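Long-range contacts in LanC-like protein GCR2 (Arabidopsis thaliana, PDB 3T33), which binds a zinc ion and may play a role in abscisic acid signalling: residues L37-F48 / K360-K369; A314-G325 / N339-Y347. One frame throughout, in Å; residues are numbered along the deposited sequence.

Contact 1: L37-F48 / K360-K369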
# COMPACT_ATOMS: atom_id res chain seq x y z
N LEU A 37 13.98 13.33 18.16
CA LEU A 37 14.02 12.18 17.29
C LEU A 37 14.68 10.92 17.92
O LEU A 37 14.10 9.83 17.86
CB LEU A 37 14.70 12.57 15.99
CG LEU A 37 14.43 11.73 14.71
CD1 LEU A 37 15.60 11.00 14.20
CD2 LEU A 37 13.15 10.81 14.75
N THR A 38 15.87 11.08 18.53
CA THR A 38 16.57 9.93 19.06
C THR A 38 15.81 9.42 20.24
O THR A 38 15.81 8.24 20.50
CB THR A 38 18.06 10.27 19.49
OG1 THR A 38 18.03 11.46 20.29
CG2 THR A 38 18.96 10.52 18.26
N LYS A 39 15.18 10.30 20.99
CA LYS A 39 14.41 9.86 22.15
C LYS A 39 13.22 9.00 21.71
O LYS A 39 12.97 7.94 22.28
CB LYS A 39 13.99 11.05 23.01
CG LYS A 39 15.27 11.75 23.61
CD LYS A 39 14.95 12.85 24.64
CE LYS A 39 16.24 13.51 25.21
NZ LYS A 39 16.11 13.91 26.67
N LEU A 40 12.51 9.43 20.67
CA LEU A 40 11.47 8.60 20.05
C LEU A 40 12.02 7.20 19.69
O LEU A 40 11.42 6.18 19.99
CB LEU A 40 10.93 9.27 18.78
CG LEU A 40 10.03 10.49 18.93
CD1 LEU A 40 9.70 11.16 17.58
CD2 LEU A 40 8.78 9.93 19.52
N LEU A 41 13.19 7.16 19.06
CA LEU A 41 13.67 5.88 18.56
C LEU A 41 13.98 4.90 19.69
O LEU A 41 13.83 3.70 19.52
CB LEU A 41 14.90 6.07 17.67
CG LEU A 41 14.63 6.80 16.34
CD1 LEU A 41 15.93 7.30 15.76
CD2 LEU A 41 13.98 5.87 15.37
N SER A 42 14.42 5.41 20.84
CA SER A 42 14.79 4.61 22.02
C SER A 42 13.56 4.08 22.75
O SER A 42 13.62 3.06 23.43
CB SER A 42 15.64 5.44 23.02
OG SER A 42 16.75 6.08 22.40
N LEU A 43 12.45 4.80 22.64
CA LEU A 43 11.18 4.47 23.27
C LEU A 43 10.78 2.97 23.14
O LEU A 43 10.93 2.36 22.06
CB LEU A 43 10.14 5.34 22.64
CG LEU A 43 9.21 6.25 23.43
CD1 LEU A 43 9.90 7.02 24.58
CD2 LEU A 43 8.54 7.24 22.45
N PRO A 44 10.36 2.34 24.28
CA PRO A 44 9.84 1.00 24.11
C PRO A 44 8.48 1.03 23.31
O PRO A 44 7.71 2.00 23.36
CB PRO A 44 9.69 0.49 25.55
CG PRO A 44 9.63 1.66 26.38
CD PRO A 44 10.17 2.84 25.66
N TYR A 45 8.24 -0.04 22.58
CA TYR A 45 7.18 -0.07 21.61
C TYR A 45 5.80 0.30 22.14
O TYR A 45 5.08 1.04 21.51
CB TYR A 45 7.17 -1.37 20.85
CG TYR A 45 6.54 -1.15 19.49
CD1 TYR A 45 5.19 -1.42 19.26
CD2 TYR A 45 7.29 -0.60 18.45
CE1 TYR A 45 4.62 -1.17 17.99
CE2 TYR A 45 6.72 -0.33 17.21
CZ TYR A 45 5.40 -0.63 17.00
OH TYR A 45 4.91 -0.38 15.77
N LYS A 46 5.47 -0.18 23.33
CA LYS A 46 4.19 0.06 23.94
C LYS A 46 3.86 1.52 23.98
O LYS A 46 2.84 1.90 23.42
CB LYS A 46 4.08 -0.58 25.32
CG LYS A 46 4.93 -1.88 25.40
CD LYS A 46 6.49 -1.67 25.46
CE LYS A 46 7.25 -3.00 25.43
NZ LYS A 46 7.55 -3.42 24.02
N SER A 47 4.72 2.36 24.57
CA SER A 47 4.46 3.81 24.59
C SER A 47 4.78 4.54 23.26
O SER A 47 4.19 5.60 22.97
CB SER A 47 5.17 4.50 25.76
OG SER A 47 6.53 4.20 25.67
N PHE A 48 5.72 4.01 22.49
CA PHE A 48 5.96 4.58 21.17
C PHE A 48 4.67 4.45 20.32
O PHE A 48 4.21 5.42 19.78
CB PHE A 48 7.10 3.84 20.49
CG PHE A 48 7.27 4.18 19.06
CD1 PHE A 48 7.92 5.35 18.70
CD2 PHE A 48 6.78 3.35 18.08
CE1 PHE A 48 8.09 5.69 17.35
CE2 PHE A 48 6.97 3.67 16.71
CZ PHE A 48 7.62 4.85 16.35
N LYS A 360 9.89 1.78 12.57
CA LYS A 360 9.81 2.73 13.68
C LYS A 360 10.61 4.01 13.40
O LYS A 360 10.17 5.13 13.67
CB LYS A 360 10.22 2.01 14.99
CG LYS A 360 10.56 2.82 16.17
CD LYS A 360 10.89 1.86 17.36
CE LYS A 360 10.94 2.62 18.71
NZ LYS A 360 11.67 1.83 19.71
N ALA A 361 11.79 3.86 12.81
CA ALA A 361 12.60 5.04 12.48
C ALA A 361 11.90 5.90 11.42
O ALA A 361 11.90 7.11 11.52
CB ALA A 361 13.99 4.62 11.99
N PHE A 362 11.30 5.27 10.41
CA PHE A 362 10.68 6.13 9.37
C PHE A 362 9.46 6.82 9.98
O PHE A 362 9.23 7.97 9.75
CB PHE A 362 10.29 5.31 8.15
CG PHE A 362 11.36 5.23 7.09
CD1 PHE A 362 12.70 5.19 7.42
CD2 PHE A 362 10.99 5.18 5.72
CE1 PHE A 362 13.69 5.11 6.43
CE2 PHE A 362 11.95 5.07 4.73
CZ PHE A 362 13.33 5.03 5.09
N ALA A 363 8.69 6.11 10.78
CA ALA A 363 7.55 6.71 11.44
C ALA A 363 7.95 7.82 12.41
O ALA A 363 7.27 8.87 12.49
CB ALA A 363 6.73 5.67 12.14
N SER A 364 9.02 7.59 13.18
CA SER A 364 9.55 8.65 14.06
C SER A 364 10.01 9.83 13.31
O SER A 364 9.71 10.96 13.72
CB SER A 364 10.68 8.13 14.92
OG SER A 364 10.21 6.97 15.57
N PHE A 365 10.70 9.61 12.18
CA PHE A 365 11.10 10.74 11.33
C PHE A 365 9.91 11.60 10.96
O PHE A 365 9.90 12.83 11.20
CB PHE A 365 11.79 10.26 10.06
CG PHE A 365 12.23 11.40 9.13
CD1 PHE A 365 11.39 11.87 8.13
CD2 PHE A 365 13.48 12.00 9.28
CE1 PHE A 365 11.79 12.97 7.29
CE2 PHE A 365 13.89 13.07 8.46
CZ PHE A 365 13.04 13.55 7.47
N LEU A 366 8.87 10.96 10.40
CA LEU A 366 7.64 11.67 10.08
C LEU A 366 7.00 12.37 11.26
O LEU A 366 6.57 13.53 11.16
CB LEU A 366 6.59 10.72 9.46
CG LEU A 366 6.80 10.40 8.01
CD1 LEU A 366 5.84 9.32 7.66
CD2 LEU A 366 6.50 11.69 7.24
N LEU A 367 6.84 11.69 12.38
CA LEU A 367 6.22 12.42 13.50
C LEU A 367 7.05 13.61 13.98
O LEU A 367 6.52 14.70 14.30
CB LEU A 367 5.96 11.49 14.65
CG LEU A 367 5.16 11.97 15.87
CD1 LEU A 367 4.44 10.77 16.41
CD2 LEU A 367 6.04 12.49 16.98
N ASP A 368 8.37 13.43 14.00
CA ASP A 368 9.23 14.46 14.59
C ASP A 368 9.40 15.68 13.65
O ASP A 368 9.41 16.83 14.10
CB ASP A 368 10.60 13.84 15.00
CG ASP A 368 11.43 14.75 15.94
OD1 ASP A 368 11.06 14.94 17.13
OD2 ASP A 368 12.46 15.28 15.48
N LYS A 369 9.45 15.41 12.35
CA LYS A 369 9.93 16.38 11.40
C LYS A 369 8.91 16.87 10.39
O LYS A 369 9.11 17.96 9.80
CB LYS A 369 11.14 15.83 10.60
CG LYS A 369 12.33 15.26 11.41
CD LYS A 369 13.15 16.32 12.14
CE LYS A 369 14.16 15.69 13.09
NZ LYS A 369 15.31 16.62 13.23

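Contact 2: A314-G325 / N339-Y347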
# COMPACT_ATOMS: atom_id res chain seq x y z
N ALA A 314 14.10 -9.66 -1.53
CA ALA A 314 13.25 -8.79 -0.68
C ALA A 314 14.10 -8.01 0.31
O ALA A 314 13.91 -6.79 0.43
CB ALA A 314 12.20 -9.60 0.09
N MET A 315 15.05 -8.69 0.97
CA MET A 315 15.91 -8.05 1.95
C MET A 315 16.74 -7.03 1.28
O MET A 315 16.94 -5.93 1.80
CB MET A 315 16.76 -9.05 2.78
CG MET A 315 15.92 -9.89 3.82
SD MET A 315 16.71 -11.20 4.87
CE MET A 315 17.65 -12.11 3.67
N GLU A 316 17.21 -7.35 0.08
CA GLU A 316 18.09 -6.41 -0.64
C GLU A 316 17.38 -5.17 -1.12
O GLU A 316 17.95 -4.08 -1.15
CB GLU A 316 18.73 -7.10 -1.84
CG GLU A 316 19.74 -8.14 -1.45
CD GLU A 316 20.57 -8.65 -2.66
OE1 GLU A 316 20.76 -9.89 -2.75
OE2 GLU A 316 21.01 -7.81 -3.51
N ALA A 317 16.13 -5.36 -1.55
CA ALA A 317 15.26 -4.24 -1.90
C ALA A 317 15.02 -3.36 -0.65
O ALA A 317 15.02 -2.14 -0.74
CB ALA A 317 13.93 -4.77 -2.48
N GLY A 318 14.87 -3.99 0.52
CA GLY A 318 14.80 -3.28 1.79
C GLY A 318 15.98 -2.38 2.12
O GLY A 318 15.82 -1.32 2.76
N GLU A 319 17.19 -2.78 1.69
CA GLU A 319 18.39 -1.92 1.90
C GLU A 319 18.37 -0.68 1.03
O GLU A 319 18.78 0.37 1.44
CB GLU A 319 19.69 -2.69 1.61
CG GLU A 319 19.87 -3.90 2.48
CD GLU A 319 20.01 -3.54 3.95
OE1 GLU A 319 20.67 -2.54 4.26
OE2 GLU A 319 19.47 -4.27 4.79
N VAL A 320 17.88 -0.79 -0.19
CA VAL A 320 17.72 0.39 -1.04
C VAL A 320 16.73 1.39 -0.44
O VAL A 320 16.97 2.62 -0.40
CB VAL A 320 17.18 -0.07 -2.36
CG1 VAL A 320 16.89 1.14 -3.27
CG2 VAL A 320 18.17 -1.08 -2.95
N VAL A 321 15.60 0.87 0.04
CA VAL A 321 14.66 1.72 0.82
C VAL A 321 15.32 2.32 2.09
O VAL A 321 15.20 3.53 2.39
CB VAL A 321 13.38 0.95 1.15
CG1 VAL A 321 12.31 1.92 1.67
CG2 VAL A 321 12.89 0.26 -0.15
N TRP A 322 16.06 1.49 2.81
CA TRP A 322 16.70 2.04 4.01
C TRP A 322 17.64 3.20 3.70
O TRP A 322 17.66 4.19 4.44
CB TRP A 322 17.36 0.94 4.85
CG TRP A 322 17.95 1.39 6.14
CD1 TRP A 322 19.26 1.28 6.49
CD2 TRP A 322 17.28 1.99 7.27
NE1 TRP A 322 19.44 1.79 7.74
CE2 TRP A 322 18.26 2.23 8.25
CE3 TRP A 322 15.95 2.38 7.54
CZ2 TRP A 322 17.96 2.82 9.52
CZ3 TRP A 322 15.64 2.97 8.81
CH2 TRP A 322 16.65 3.18 9.77
N SER A 323 18.40 3.13 2.61
CA SER A 323 19.29 4.27 2.35
C SER A 323 18.71 5.38 1.51
O SER A 323 19.06 6.55 1.70
CB SER A 323 20.66 3.84 1.81
OG SER A 323 20.57 3.55 0.43
N ARG A 324 17.81 5.06 0.60
CA ARG A 324 17.30 6.11 -0.29
C ARG A 324 15.80 6.36 -0.14
O ARG A 324 15.24 7.18 -0.88
CB ARG A 324 17.62 5.77 -1.74
CG ARG A 324 19.14 5.73 -2.13
CD ARG A 324 19.36 4.91 -3.44
NE ARG A 324 18.76 5.59 -4.59
CZ ARG A 324 18.65 5.06 -5.80
NH1 ARG A 324 19.10 3.84 -6.09
NH2 ARG A 324 18.09 5.79 -6.76
N GLY A 325 15.15 5.68 0.82
CA GLY A 325 13.70 5.58 0.84
C GLY A 325 13.05 6.66 1.64
O GLY A 325 11.82 6.77 1.68
N ASN A 339 6.79 4.08 2.05
CA ASN A 339 8.02 3.28 2.21
C ASN A 339 8.19 2.57 3.60
O ASN A 339 8.77 1.50 3.69
CB ASN A 339 9.23 4.09 1.81
CG ASN A 339 9.18 4.51 0.34
OD1 ASN A 339 10.01 5.24 -0.12
ND2 ASN A 339 8.18 4.10 -0.36
N THR A 340 7.58 3.12 4.65
CA THR A 340 7.53 2.44 5.92
C THR A 340 7.06 0.99 5.82
O THR A 340 7.61 0.10 6.50
CB THR A 340 6.59 3.22 6.90
OG1 THR A 340 7.17 4.50 7.06
CG2 THR A 340 6.53 2.56 8.26
N TYR A 341 6.07 0.75 4.97
CA TYR A 341 5.47 -0.58 4.80
C TYR A 341 6.46 -1.57 4.30
O TYR A 341 6.35 -2.80 4.55
CB TYR A 341 4.24 -0.55 3.87
CG TYR A 341 2.94 -0.12 4.59
CD1 TYR A 341 2.22 -1.01 5.37
CD2 TYR A 341 2.49 1.19 4.52
CE1 TYR A 341 1.05 -0.59 6.05
CE2 TYR A 341 1.34 1.62 5.21
CZ TYR A 341 0.62 0.73 5.94
OH TYR A 341 -0.55 1.13 6.59
N VAL A 342 7.46 -1.10 3.58
CA VAL A 342 8.52 -2.06 3.23
C VAL A 342 9.10 -2.73 4.50
O VAL A 342 9.18 -3.97 4.57
CB VAL A 342 9.67 -1.38 2.42
CG1 VAL A 342 10.75 -2.38 2.17
CG2 VAL A 342 9.15 -0.91 1.07
N PHE A 343 9.46 -1.93 5.51
CA PHE A 343 10.01 -2.53 6.73
C PHE A 343 9.05 -3.39 7.51
O PHE A 343 9.40 -4.46 7.95
CB PHE A 343 10.67 -1.43 7.58
CG PHE A 343 11.58 -0.57 6.75
CD1 PHE A 343 12.57 -1.16 5.97
CD2 PHE A 343 11.42 0.81 6.71
CE1 PHE A 343 13.44 -0.38 5.22
CE2 PHE A 343 12.26 1.60 5.98
CZ PHE A 343 13.26 1.02 5.19
N LEU A 344 7.82 -2.92 7.65
CA LEU A 344 6.71 -3.71 8.18
C LEU A 344 6.53 -4.99 7.42
O LEU A 344 6.26 -6.02 8.03
CB LEU A 344 5.40 -2.93 8.08
CG LEU A 344 5.45 -1.74 9.02
CD1 LEU A 344 4.15 -0.90 8.82
CD2 LEU A 344 5.61 -2.16 10.49
N SER A 345 6.70 -4.97 6.12
CA SER A 345 6.51 -6.20 5.38
C SER A 345 7.63 -7.21 5.66
O SER A 345 7.40 -8.41 5.71
CB SER A 345 6.44 -5.91 3.85
OG SER A 345 5.70 -6.97 3.18
N LEU A 346 8.85 -6.70 5.82
CA LEU A 346 10.04 -7.55 6.02
C LEU A 346 9.96 -8.14 7.46
O LEU A 346 10.21 -9.34 7.69
CB LEU A 346 11.31 -6.72 5.79
CG LEU A 346 11.58 -6.54 4.30
CD1 LEU A 346 12.53 -5.41 4.04
CD2 LEU A 346 12.13 -7.85 3.77
N TYR A 347 9.44 -7.31 8.35
CA TYR A 347 9.20 -7.70 9.72
C TYR A 347 8.14 -8.76 9.82
O TYR A 347 8.34 -9.74 10.50
CB TYR A 347 8.82 -6.48 10.58
CG TYR A 347 8.53 -6.80 12.02
CD1 TYR A 347 9.50 -7.44 12.86
CD2 TYR A 347 7.28 -6.49 12.58
CE1 TYR A 347 9.21 -7.71 14.21
CE2 TYR A 347 7.00 -6.75 13.95
CZ TYR A 347 7.98 -7.36 14.74
OH TYR A 347 7.68 -7.63 16.04

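Contact 1: L37-F48 / K360-K369
Helix 37-42 runs roughly antiparallel to helix 360-369 (142° between directions, axes 9.5 Å apart), bringing Leu37 nearest Asp368 and Leu41 nearest Ala361. This packs an N-terminal element of the chain against one of the last long helices of the alpha/alpha-toroid fold of LanC-like proteins, as knobs-into-holes: Leu37 sits among Ser364, Phe365, Asp368 and Lys369, and Ser364 among Leu37, Leu40, Leu41 and Phe48. Leu37 lays its CD2 branch 3.6 Å from Ser364 CB. The CD2 branch of Leu41 presses closely on the backbone of Ala361, while Leu40 CD1 reaches over Asp368 CB and meets Leu367 CD2 at 3.9 Å. The Asp368 carboxylate lies beside Leu37, but its OD1 takes a hydrogen bond from the hydroxyl of Ser36.

Lys360 is the polar arm of the contact. With CG anti to the backbone N (chi1 164°) and an extended chain beyond it, it passes over one face of Phe48, where CG makes a CH-pi contact 3.9 Å from the ring centroid. The ammonium then reaches the carbonyls of Leu41, in the last turn of helix 37-42, and of Leu43, just past its end. NZ bonds Leu41 O at 2.9 Å from above the carbonyl plane; it also approaches Leu43 O almost head-on, but the modelled 2.5 Å from NZ is too short to be taken at face value. Its positive charge probably suits the negative end of the helix dipole. Ser364 OG, tied back to Lys360 O at 2.6 Å, lies near the Phe48 ring plane at its edge, a tight 3.0 Å from CE1.

Contact 2: A314-G325 / N339-Y347
Trp322 and Phe343 set the geometry: the edge of the indole six-membered ring points toward the face of the phenyl, offset from its centre, with planes at 84° and centroids 5.7 Å apart. Phe343 holds CG beside its own backbone N (chi1 -48°), which carries the ring across to helix 314-324. There its rim slips in plane against that helix's backbone, CE1 lying 3.5 Å from Gly318 O and CZ beside Trp322 N. Val321 and the phenyl run past one another, CG1 touching CZ; the same methyl meets Asn339 CB at 3.8 Å, while CG2 reaches tip to tip toward Val342. One turn earlier, Gly318 presents bare backbone, so Leu346 CD1 comes within 3.8 Å of its CA, and Leu346 CD2 lies against Ala314 CB. The two helices are successive in the LanC-like fold and antiparallel in sense, inclined at 145°. Outside the pair, Trp322 NE1 is bonded to Glu17 OE2, and Arg358 makes a cation-pi contact with the indole. One edge-to-face ring pair and branched aliphatic groups suggest that the helices are held mainly by close fit and dispersion, perhaps with a slight electrostatic pull from Gly318 O on the phenyl edge.

In the fold
Contacts 1 and 2 lie about 17 Å apart, centre to centre, yet Phe362 of segment 360-369 joins them. Phe362, on the side of helix 360-369 turned from helix 37-42, packs edge-to-face with Phe343 of contact 2; its CZ comes within 3.7 Å of Phe343 CE2, and its CE2 within 3.5 Å of Gly325 O. Helices 336-350 and 353-375 follow each other in the chain, one from each contact. Contact 2 is the nearer to the metal: the side chain of Asn339 is about 9 Å from the zinc ion, held by Cys288, Cys333 and His334, the last two in the connection between its helices. Contact 1 lies away from that site.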